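Local coordinates for protein endo-beta-mannanase (Rhizomucor miehei, PDB 4QP0) that probably hydrolyses internal beta-1,4-mannosidic linkages in mannans, galactomannans and glucomannans, as a secreted enzyme of glycoside hydrolase family 5, at residues Phe142-Ser147 with Glu201-Ile206; Ser191-Thr196 with Gly238-Ala243; Phe323-Ala327 with Phe336-Ala340. Numbering follows the deposited sequence.

Contact 1. Residues Phe142-Ser147 with Glu201-Ile206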
loop_
_atom_site.group_PDB
_atom_site.type_symbol
_atom_site.label_atom_id
_atom_site.label_comp_id
_atom_site.label_asym_id
_atom_site.label_seq_id
_atom_site.Cartn_x
_atom_site.Cartn_y
_atom_site.Cartn_z
ATOM N N PHE A 142 6.691 16.909 -0.701
ATOM C CA PHE A 142 5.779 15.778 -0.587
ATOM C C PHE A 142 4.356 16.299 -0.429
ATOM O O PHE A 142 3.430 15.789 -1.065
ATOM C CB PHE A 142 6.178 14.836 0.564
ATOM C CG PHE A 142 5.417 13.521 0.584
ATOM C CD1 PHE A 142 4.890 12.963 -0.593
ATOM C CD2 PHE A 142 5.245 12.822 1.783
ATOM C CE1 PHE A 142 4.193 11.760 -0.564
ATOM C CE2 PHE A 142 4.552 11.612 1.811
ATOM C CZ PHE A 142 4.026 11.083 0.640
ATOM N N LYS A 143 4.196 17.337 0.390
ATOM C CA LYS A 143 2.891 17.956 0.599
ATOM C C LYS A 143 2.288 18.499 -0.698
ATOM O O LYS A 143 1.174 18.115 -1.079
ATOM C CB LYS A 143 2.974 19.056 1.650
ATOM C CG LYS A 143 2.964 18.545 3.078
ATOM C CD LYS A 143 3.150 19.697 4.053
ATOM C CE LYS A 143 3.052 19.210 5.491
ATOM N NZ LYS A 143 3.261 20.321 6.459
ATOM N N GLU A 144 3.025 19.368 -1.387
ATOM C CA GLU A 144 2.536 19.935 -2.644
ATOM C C GLU A 144 2.149 18.851 -3.664
ATOM O O GLU A 144 1.211 19.038 -4.438
ATOM C CB GLU A 144 3.514 20.970 -3.229
ATOM C CG GLU A 144 4.829 20.417 -3.773
ATOM C CD GLU A 144 5.758 21.485 -4.351
ATOM O OE1 GLU A 144 6.917 21.144 -4.702
ATOM O OE2 GLU A 144 5.336 22.662 -4.461
ATOM N N TYR A 145 2.849 17.715 -3.638
ATOM C CA TYR A 145 2.507 16.575 -4.493
ATOM C C TYR A 145 1.177 15.966 -4.065
ATOM O O TYR A 145 0.301 15.722 -4.906
ATOM C CB TYR A 145 3.611 15.516 -4.482
ATOM C CG TYR A 145 3.302 14.292 -5.326
ATOM C CD1 TYR A 145 3.322 14.360 -6.720
ATOM C CD2 TYR A 145 2.987 13.067 -4.733
ATOM C CE1 TYR A 145 3.051 13.247 -7.502
ATOM C CE2 TYR A 145 2.702 11.943 -5.510
ATOM C CZ TYR A 145 2.737 12.036 -6.893
ATOM O OH TYR A 145 2.461 10.936 -7.679
ATOM N N ILE A 146 1.033 15.738 -2.757
ATOM C CA ILE A 146 -0.196 15.198 -2.176
ATOM C C ILE A 146 -1.380 16.089 -2.541
ATOM O O ILE A 146 -2.387 15.601 -3.052
ATOM C CB ILE A 146 -0.065 15.006 -0.647
ATOM C CG1 ILE A 146 0.759 13.756 -0.353
ATOM C CG2 ILE A 146 -1.425 14.921 0.040
ATOM C CD1 ILE A 146 1.263 13.673 1.072
ATOM N N SER A 147 -1.235 17.390 -2.310
ATOM C CA SER A 147 -2.252 18.377 -2.682
ATOM C C SER A 147 -2.646 18.262 -4.146
ATOM O O SER A 147 -3.824 18.274 -4.472
ATOM C CB SER A 147 -1.751 19.796 -2.405
ATOM O OG SER A 147 -2.537 20.756 -3.098
ATOM N N GLU A 201 1.798 14.115 10.889
ATOM C CA GLU A 201 1.521 15.362 10.174
ATOM C C GLU A 201 1.177 15.175 8.696
ATOM O O GLU A 201 0.374 15.929 8.150
ATOM C CB GLU A 201 2.665 16.371 10.351
ATOM C CG GLU A 201 3.823 16.214 9.379
ATOM C CD GLU A 201 4.742 17.418 9.380
ATOM O OE1 GLU A 201 5.979 17.217 9.409
ATOM O OE2 GLU A 201 4.233 18.564 9.355
ATOM N N ILE A 202 1.786 14.183 8.051
ATOM C CA ILE A 202 1.449 13.854 6.666
ATOM C C ILE A 202 0.016 13.333 6.573
ATOM O O ILE A 202 -0.744 13.757 5.703
ATOM C CB ILE A 202 2.443 12.845 6.042
ATOM C CG1 ILE A 202 3.846 13.469 5.909
ATOM C CG2 ILE A 202 1.947 12.339 4.692
ATOM C CD1 ILE A 202 3.925 14.720 5.059
ATOM N N SER A 203 -0.367 12.442 7.480
ATOM C CA SER A 203 -1.745 11.929 7.476
ATOM C C SER A 203 -2.737 13.029 7.847
ATOM O O SER A 203 -3.833 13.085 7.296
ATOM C CB SER A 203 -1.909 10.693 8.374
ATOM O OG SER A 203 -1.625 10.979 9.735
ATOM N N GLU A 204 -2.343 13.913 8.765
ATOM C CA GLU A 204 -3.154 15.092 9.074
ATOM C C GLU A 204 -3.252 16.027 7.873
ATOM O O GLU A 204 -4.327 16.543 7.582
ATOM C CB GLU A 204 -2.656 15.826 10.324
ATOM C CG GLU A 204 -3.150 15.200 11.624
ATOM C CD GLU A 204 -2.423 15.705 12.870
ATOM O OE1 GLU A 204 -1.556 16.609 12.757
ATOM O OE2 GLU A 204 -2.720 15.183 13.972
ATOM N N TYR A 205 -2.146 16.216 7.159
ATOM C CA TYR A 205 -2.174 17.036 5.945
ATOM C C TYR A 205 -3.132 16.462 4.895
ATOM O O TYR A 205 -3.882 17.216 4.274
ATOM C CB TYR A 205 -0.776 17.240 5.357
ATOM C CG TYR A 205 -0.766 18.128 4.125
ATOM C CD1 TYR A 205 -0.944 19.513 4.234
ATOM C CD2 TYR A 205 -0.588 17.584 2.848
ATOM C CE1 TYR A 205 -0.944 20.327 3.107
ATOM C CE2 TYR A 205 -0.586 18.388 1.715
ATOM C CZ TYR A 205 -0.759 19.756 1.850
ATOM O OH TYR A 205 -0.756 20.554 0.730
ATOM N N ILE A 206 -3.105 15.142 4.704
ATOM C CA ILE A 206 -4.080 14.478 3.828
ATOM C C ILE A 206 -5.502 14.735 4.334
ATOM O O ILE A 206 -6.376 15.109 3.550
ATOM C CB ILE A 206 -3.811 12.957 3.667
ATOM C CG1 ILE A 206 -2.491 12.724 2.928
ATOM C CG2 ILE A 206 -4.959 12.265 2.928
ATOM C CD1 ILE A 206 -2.023 11.283 2.938
#
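Ile146 lies at the apolar centre, its CA-to-CB bond directed at helix 192-209. Its CD1 packs 3.9 Å from CG2 of Ile202 and its CG2 3.8 Å from CG1 of Ile206. One turn earlier Phe142, whose ring also meets that of Phe132, extends CE2 to 4.0 Å from CG2 of Ile202. Ile146 CG2 also reaches CE2 of Tyr205, at 3.9 Å, near the plane of the ring. The two helical segments run nearly side by side, their axes 10.6 Å apart at an angle of 29°, as expected of neighbouring outer helices in a (beta/alpha)8 (TIM) barrel. Strands 167-171 and 214-216, which follow helices 136-151 and 192-209, are paired in parallel beneath them, and Ile206 rests on Val215 of the second strand. Outward from this layer, Tyr205 fills the space between the helices. The Lys143 aliphatic chain covers one face of its ring in a CH-pi contact, CG lying 3.8 Å from the Tyr205 ring centroid and 14° off the normal, while Tyr205 CE2 comes within 3.3 Å of Lys143 O. Tyr205 OH ends beside Ser147, 3.4 Å from its CB. Lys143 continues fully extended past the ring to the polar edge, where its NZ forms a salt bridge of 3.5 Å with OE2 of Glu201.

Contact 2. Residues Ser191-Thr196 with Gly238-Ala243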
loop_
_atom_site.group_PDB
_atom_site.type_symbol
_atom_site.label_atom_id
_atom_site.label_comp_id
_atom_site.label_asym_id
_atom_site.label_seq_id
_atom_site.Cartn_x
_atom_site.Cartn_y
_atom_site.Cartn_z
ATOM N N SER A 191 14.302 7.445 14.677
ATOM C CA SER A 191 13.756 6.630 15.762
ATOM C C SER A 191 12.304 6.251 15.472
ATOM O O SER A 191 11.818 6.421 14.350
ATOM C CB SER A 191 13.840 7.393 17.087
ATOM O OG SER A 191 12.935 8.483 17.094
ATOM N N THR A 192 11.617 5.742 16.489
ATOM C CA THR A 192 10.187 5.477 16.386
ATOM C C THR A 192 9.388 6.751 16.680
ATOM O O THR A 192 8.279 6.910 16.180
ATOM C CB THR A 192 9.738 4.319 17.306
ATOM O OG1 THR A 192 10.096 4.617 18.658
ATOM C CG2 THR A 192 10.410 3.015 16.899
ATOM N N THR A 193 9.958 7.650 17.484
ATOM C CA THR A 193 9.379 8.982 17.721
ATOM C C THR A 193 9.353 9.820 16.442
ATOM O O THR A 193 8.355 10.485 16.154
ATOM C CB THR A 193 10.160 9.765 18.808
ATOM O OG1 THR A 193 10.157 9.020 20.031
ATOM C CG2 THR A 193 9.537 11.139 19.064
ATOM N N VAL A 194 10.450 9.785 15.686
ATOM C CA VAL A 194 10.584 10.580 14.460
ATOM C C VAL A 194 9.727 10.026 13.316
ATOM O O VAL A 194 9.061 10.777 12.592
ATOM C CB VAL A 194 12.065 10.703 14.050
ATOM C CG1 VAL A 194 12.214 11.085 12.579
ATOM C CG2 VAL A 194 12.778 11.702 14.959
ATOM N N THR A 195 9.738 8.709 13.166
ATOM C CA THR A 195 8.936 8.037 12.149
ATOM C C THR A 195 7.449 8.331 12.380
ATOM O O THR A 195 6.757 8.783 11.476
ATOM C CB THR A 195 9.252 6.523 12.121
ATOM O OG1 THR A 195 9.198 6.035 10.778
ATOM C CG2 THR A 195 8.314 5.725 13.008
ATOM N N THR A 196 6.992 8.136 13.613
ATOM C CA THR A 196 5.590 8.312 13.984
ATOM C C THR A 196 5.114 9.760 13.827
ATOM O O THR A 196 3.998 9.996 13.351
ATOM C CB THR A 196 5.341 7.804 15.419
ATOM O OG1 THR A 196 5.572 6.389 15.456
ATOM C CG2 THR A 196 3.919 8.104 15.887
ATOM N N GLY A 238 12.656 1.087 13.330
ATOM C CA GLY A 238 12.319 2.486 13.571
ATOM C C GLY A 238 10.837 2.768 13.390
ATOM O O GLY A 238 10.432 3.922 13.305
ATOM N N MET A 239 10.030 1.707 13.336
ATOM C CA MET A 239 8.580 1.816 13.138
ATOM C C MET A 239 7.825 1.302 14.353
ATOM O O MET A 239 8.325 0.464 15.096
ATOM C CB MET A 239 8.139 1.031 11.900
ATOM C CG MET A 239 8.701 1.558 10.596
ATOM S SD MET A 239 8.160 3.230 10.201
ATOM C CE MET A 239 6.471 2.930 9.684
ATOM N N ASP A 240 6.604 1.788 14.531
ATOM C CA ASP A 240 5.850 1.522 15.743
ATOM C C ASP A 240 4.394 1.369 15.370
ATOM O O ASP A 240 3.624 2.327 15.475
ATOM C CB ASP A 240 6.037 2.684 16.728
ATOM C CG ASP A 240 5.498 2.385 18.123
ATOM O OD1 ASP A 240 4.584 1.540 18.282
ATOM O OD2 ASP A 240 5.989 3.029 19.075
ATOM N N PHE A 241 4.020 0.169 14.935
ATOM C CA PHE A 241 2.643 -0.119 14.526
ATOM C C PHE A 241 1.633 0.374 15.547
ATOM O O PHE A 241 0.635 0.979 15.174
ATOM C CB PHE A 241 2.450 -1.617 14.284
ATOM C CG PHE A 241 1.088 -1.989 13.752
ATOM C CD1 PHE A 241 0.821 -1.946 12.388
ATOM C CD2 PHE A 241 0.081 -2.425 14.611
ATOM C CE1 PHE A 241 -0.427 -2.308 11.892
ATOM C CE2 PHE A 241 -1.174 -2.800 14.119
ATOM C CZ PHE A 241 -1.428 -2.739 12.757
ATOM N N ASP A 242 1.894 0.118 16.825
ATOM C CA ASP A 242 1.010 0.572 17.908
ATOM C C ASP A 242 0.801 2.089 17.911
ATOM O O ASP A 242 -0.339 2.566 17.980
ATOM C CB ASP A 242 1.530 0.104 19.275
ATOM C CG ASP A 242 1.461 -1.415 19.443
ATOM O OD1 ASP A 242 0.481 -2.039 18.971
ATOM O OD2 ASP A 242 2.398 -1.979 20.053
ATOM N N ALA A 243 1.893 2.846 17.822
ATOM C CA ALA A 243 1.793 4.300 17.855
ATOM C C ALA A 243 1.112 4.846 16.598
ATOM O O ALA A 243 0.477 5.907 16.647
ATOM C CB ALA A 243 3.163 4.947 18.063
HETATM O O HOH W 1 6.466 6.074 18.443
#
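Gly238 meets the first turn of helix 192-209. Its O receives a CA-H...O contact from Thr192 CA at 3.5 Å, but lies 3.0 Å from Ser191 O, an acceptor pair without a bond. With phi/psi of 91/14°, a CB here would jam against the preceding carbonyl. Met239 directs its CB away, yet its side chain curls back until SD is 3.0 Å from Thr195 OG1; Met239 O lies 3.8 Å from Thr192 CG2. Asp240 packs CB 4.1 Å from Thr192 CB, and its OD2, also bonded to Asn224, accepts from water 1 at 3.1 Å; that water donates weakly to Thr192 O at 3.0 Å. Ala243 sets CB 3.8 Å from Thr196 OG1. Each segment carries an N-cap: Asp240 OD1 accepts from Ala243 N (3.0 Å) and Ser191 OG from Val194 N (3.1 Å). Two capped helix starts, on the loops following strands 167-171 and 214-216, thus meet at the C-terminal end of the strands, the end that carries the active site in TIM-barrel glycosidases.

Contact 3. Residues Phe323-Ala327 with Phe336-Ala340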
loop_
_atom_site.group_PDB
_atom_site.type_symbol
_atom_site.label_atom_id
_atom_site.label_comp_id
_atom_site.label_asym_id
_atom_site.label_seq_id
_atom_site.Cartn_x
_atom_site.Cartn_y
_atom_site.Cartn_z
ATOM N N PHE A 323 -3.050 -10.063 -1.532
ATOM C CA PHE A 323 -1.866 -10.829 -1.888
ATOM C C PHE A 323 -1.022 -10.101 -2.904
ATOM O O PHE A 323 -1.519 -9.277 -3.677
ATOM C CB PHE A 323 -2.221 -12.228 -2.410
ATOM C CG PHE A 323 -2.753 -12.244 -3.814
ATOM C CD1 PHE A 323 -1.889 -12.318 -4.899
ATOM C CD2 PHE A 323 -4.116 -12.212 -4.049
ATOM C CE1 PHE A 323 -2.381 -12.345 -6.193
ATOM C CE2 PHE A 323 -4.619 -12.246 -5.341
ATOM C CZ PHE A 323 -3.748 -12.312 -6.416
ATOM N N TRP A 324 0.260 -10.430 -2.889
ATOM C CA TRP A 324 1.199 -9.916 -3.851
ATOM C C TRP A 324 1.671 -11.088 -4.668
ATOM O O TRP A 324 2.278 -12.007 -4.122
ATOM C CB TRP A 324 2.352 -9.224 -3.127
ATOM C CG TRP A 324 3.427 -8.693 -4.039
ATOM C CD1 TRP A 324 4.375 -9.426 -4.738
ATOM C CD2 TRP A 324 3.724 -7.281 -4.363
ATOM N NE1 TRP A 324 5.199 -8.599 -5.459
ATOM C CE2 TRP A 324 4.857 -7.301 -5.283
ATOM C CE3 TRP A 324 3.173 -6.057 -4.007
ATOM C CZ2 TRP A 324 5.405 -6.132 -5.813
ATOM C CZ3 TRP A 324 3.729 -4.887 -4.543
ATOM C CH2 TRP A 324 4.822 -4.926 -5.420
ATOM N N GLN A 325 1.401 -11.098 -5.976
ATOM C CA GLN A 325 0.662 -10.048 -6.684
ATOM C C GLN A 325 0.015 -10.651 -7.918
ATOM O O GLN A 325 0.474 -11.682 -8.412
ATOM C CB GLN A 325 1.595 -8.913 -7.110
ATOM C CG GLN A 325 2.663 -9.315 -8.119
ATOM C CD GLN A 325 3.574 -8.153 -8.474
ATOM O OE1 GLN A 325 3.141 -7.002 -8.546
ATOM N NE2 GLN A 325 4.841 -8.452 -8.704
ATOM N N ILE A 326 -1.039 -10.015 -8.420
ATOM C CA ILE A 326 -1.656 -10.486 -9.661
ATOM C C ILE A 326 -0.778 -10.176 -10.886
ATOM O O ILE A 326 -0.104 -9.143 -10.944
ATOM C CB ILE A 326 -3.110 -9.974 -9.841
ATOM C CG1 ILE A 326 -3.847 -10.811 -10.908
ATOM C CG2 ILE A 326 -3.140 -8.482 -10.144
ATOM C CD1 ILE A 326 -5.300 -10.435 -11.119
ATOM N N ALA A 327 -0.784 -11.087 -11.853
ATOM C CA ALA A 327 0.095 -10.987 -13.010
ATOM C C ALA A 327 -0.660 -10.867 -14.323
ATOM O O ALA A 327 -1.269 -11.832 -14.787
ATOM C CB ALA A 327 1.041 -12.179 -13.054
ATOM N N PHE A 336 6.513 -13.854 -7.268
ATOM C CA PHE A 336 5.245 -13.812 -6.541
ATOM C C PHE A 336 4.025 -13.650 -7.451
ATOM O O PHE A 336 2.888 -13.668 -6.974
ATOM C CB PHE A 336 5.258 -12.675 -5.529
ATOM C CG PHE A 336 6.354 -12.768 -4.500
ATOM C CD1 PHE A 336 6.237 -13.627 -3.408
ATOM C CD2 PHE A 336 7.485 -11.969 -4.602
ATOM C CE1 PHE A 336 7.237 -13.695 -2.450
ATOM C CE2 PHE A 336 8.488 -12.030 -3.647
ATOM C CZ PHE A 336 8.364 -12.896 -2.569
ATOM N N GLY A 337 4.262 -13.487 -8.750
ATOM C CA GLY A 337 3.188 -13.263 -9.719
ATOM C C GLY A 337 2.251 -14.451 -9.856
ATOM O O GLY A 337 2.695 -15.572 -10.106
ATOM N N ILE A 338 0.955 -14.188 -9.668
ATOM C CA ILE A 338 -0.111 -15.178 -9.817
ATOM C C ILE A 338 -1.032 -14.743 -10.954
ATOM O O ILE A 338 -1.487 -13.600 -10.981
ATOM C CB ILE A 338 -0.928 -15.330 -8.508
ATOM C CG1 ILE A 338 -0.142 -16.148 -7.479
ATOM C CG2 ILE A 338 -2.279 -15.990 -8.777
ATOM C CD1 ILE A 338 -0.727 -16.129 -6.080
ATOM N N CYS A 339 -1.285 -15.648 -11.898
ATOM C CA CYS A 339 -2.185 -15.359 -13.014
ATOM C C CYS A 339 -3.584 -15.846 -12.664
ATOM O O CYS A 339 -3.739 -16.721 -11.820
ATOM C CB CYS A 339 -1.715 -16.044 -14.301
ATOM S SG CYS A 339 0.062 -15.977 -14.640
ATOM N N ALA A 340 -4.599 -15.276 -13.308
ATOM C CA ALA A 340 -5.965 -15.766 -13.160
ATOM C C ALA A 340 -6.131 -17.069 -13.938
ATOM O O ALA A 340 -7.009 -17.878 -13.631
ATOM C CB ALA A 340 -6.961 -14.729 -13.641
HETATM O O HOH W 2 -3.830 -12.905 -14.433
#
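Phe323, the last residue of strand 320-323, has its CA-to-CB bond directed at the second segment and brings CE1 4.0 Å from CB of Ile338; both side chains also touch Val349 of helix 345-358. At Trp324, CD1 packs 3.5 Å from CB of Phe336, near the indole plane, and NE1 is hydrogen-bonded to Asp334. The peptide bond to Gln325 is cis, a non-proline cis link that recurs after the tryptophan ending the eighth barrel strand in GH5 enzymes, where this residue commonly lines the substrate cleft; Trp324 probably does so here. Gln325 uses both backbone groups: Gln325 N donates to Phe336 O (3.1 Å). Gln325 O accepts from Ile338 N (2.8 Å) and lies 3.4 Å from Gly337 CA. Ile326 sits opposite Ile338 in a single beta bridge, its CA 3.4 Å from Ile338 O, while its own side chain heads off to Asp43 of helix 34-47. Ala327 N donates to Ile338 O (2.8 Å), and its CB lies 4.2 Å from SG of Cys339. Water 2 donates to Ala327 O (2.8 Å) and accepts from Ala340 N (2.7 Å). Because the three direct hydrogen bonds join main-chain atoms, the register of these two irregular segments is set by peptide groups, and the disulfide adds a covalent tie from Cys339 to Cys330 in the connecting loop.

Overall arrangement
Contacts 1 and 2 share helix 192-209: contact 1 uses its C-terminal half, contact 2 its N-terminal start, with centres 18 Å apart and segments that alternate along the chain. Contact 3 comes later in sequence, on the other side of the chain's centre and about 31 Å, centre to centre, from each. It is the buried one; the other two are partly buried. Chemistry follows place. Between two outer barrel helices, contact 1 relies on side chains, apolar inside and charged at its edge. At the loop-to-helix starts, contact 2 adds capping and a water. Where the chain leaves the last barrel strand, contact 3 is held by main-chain hydrogen bonds and a nearby disulfide.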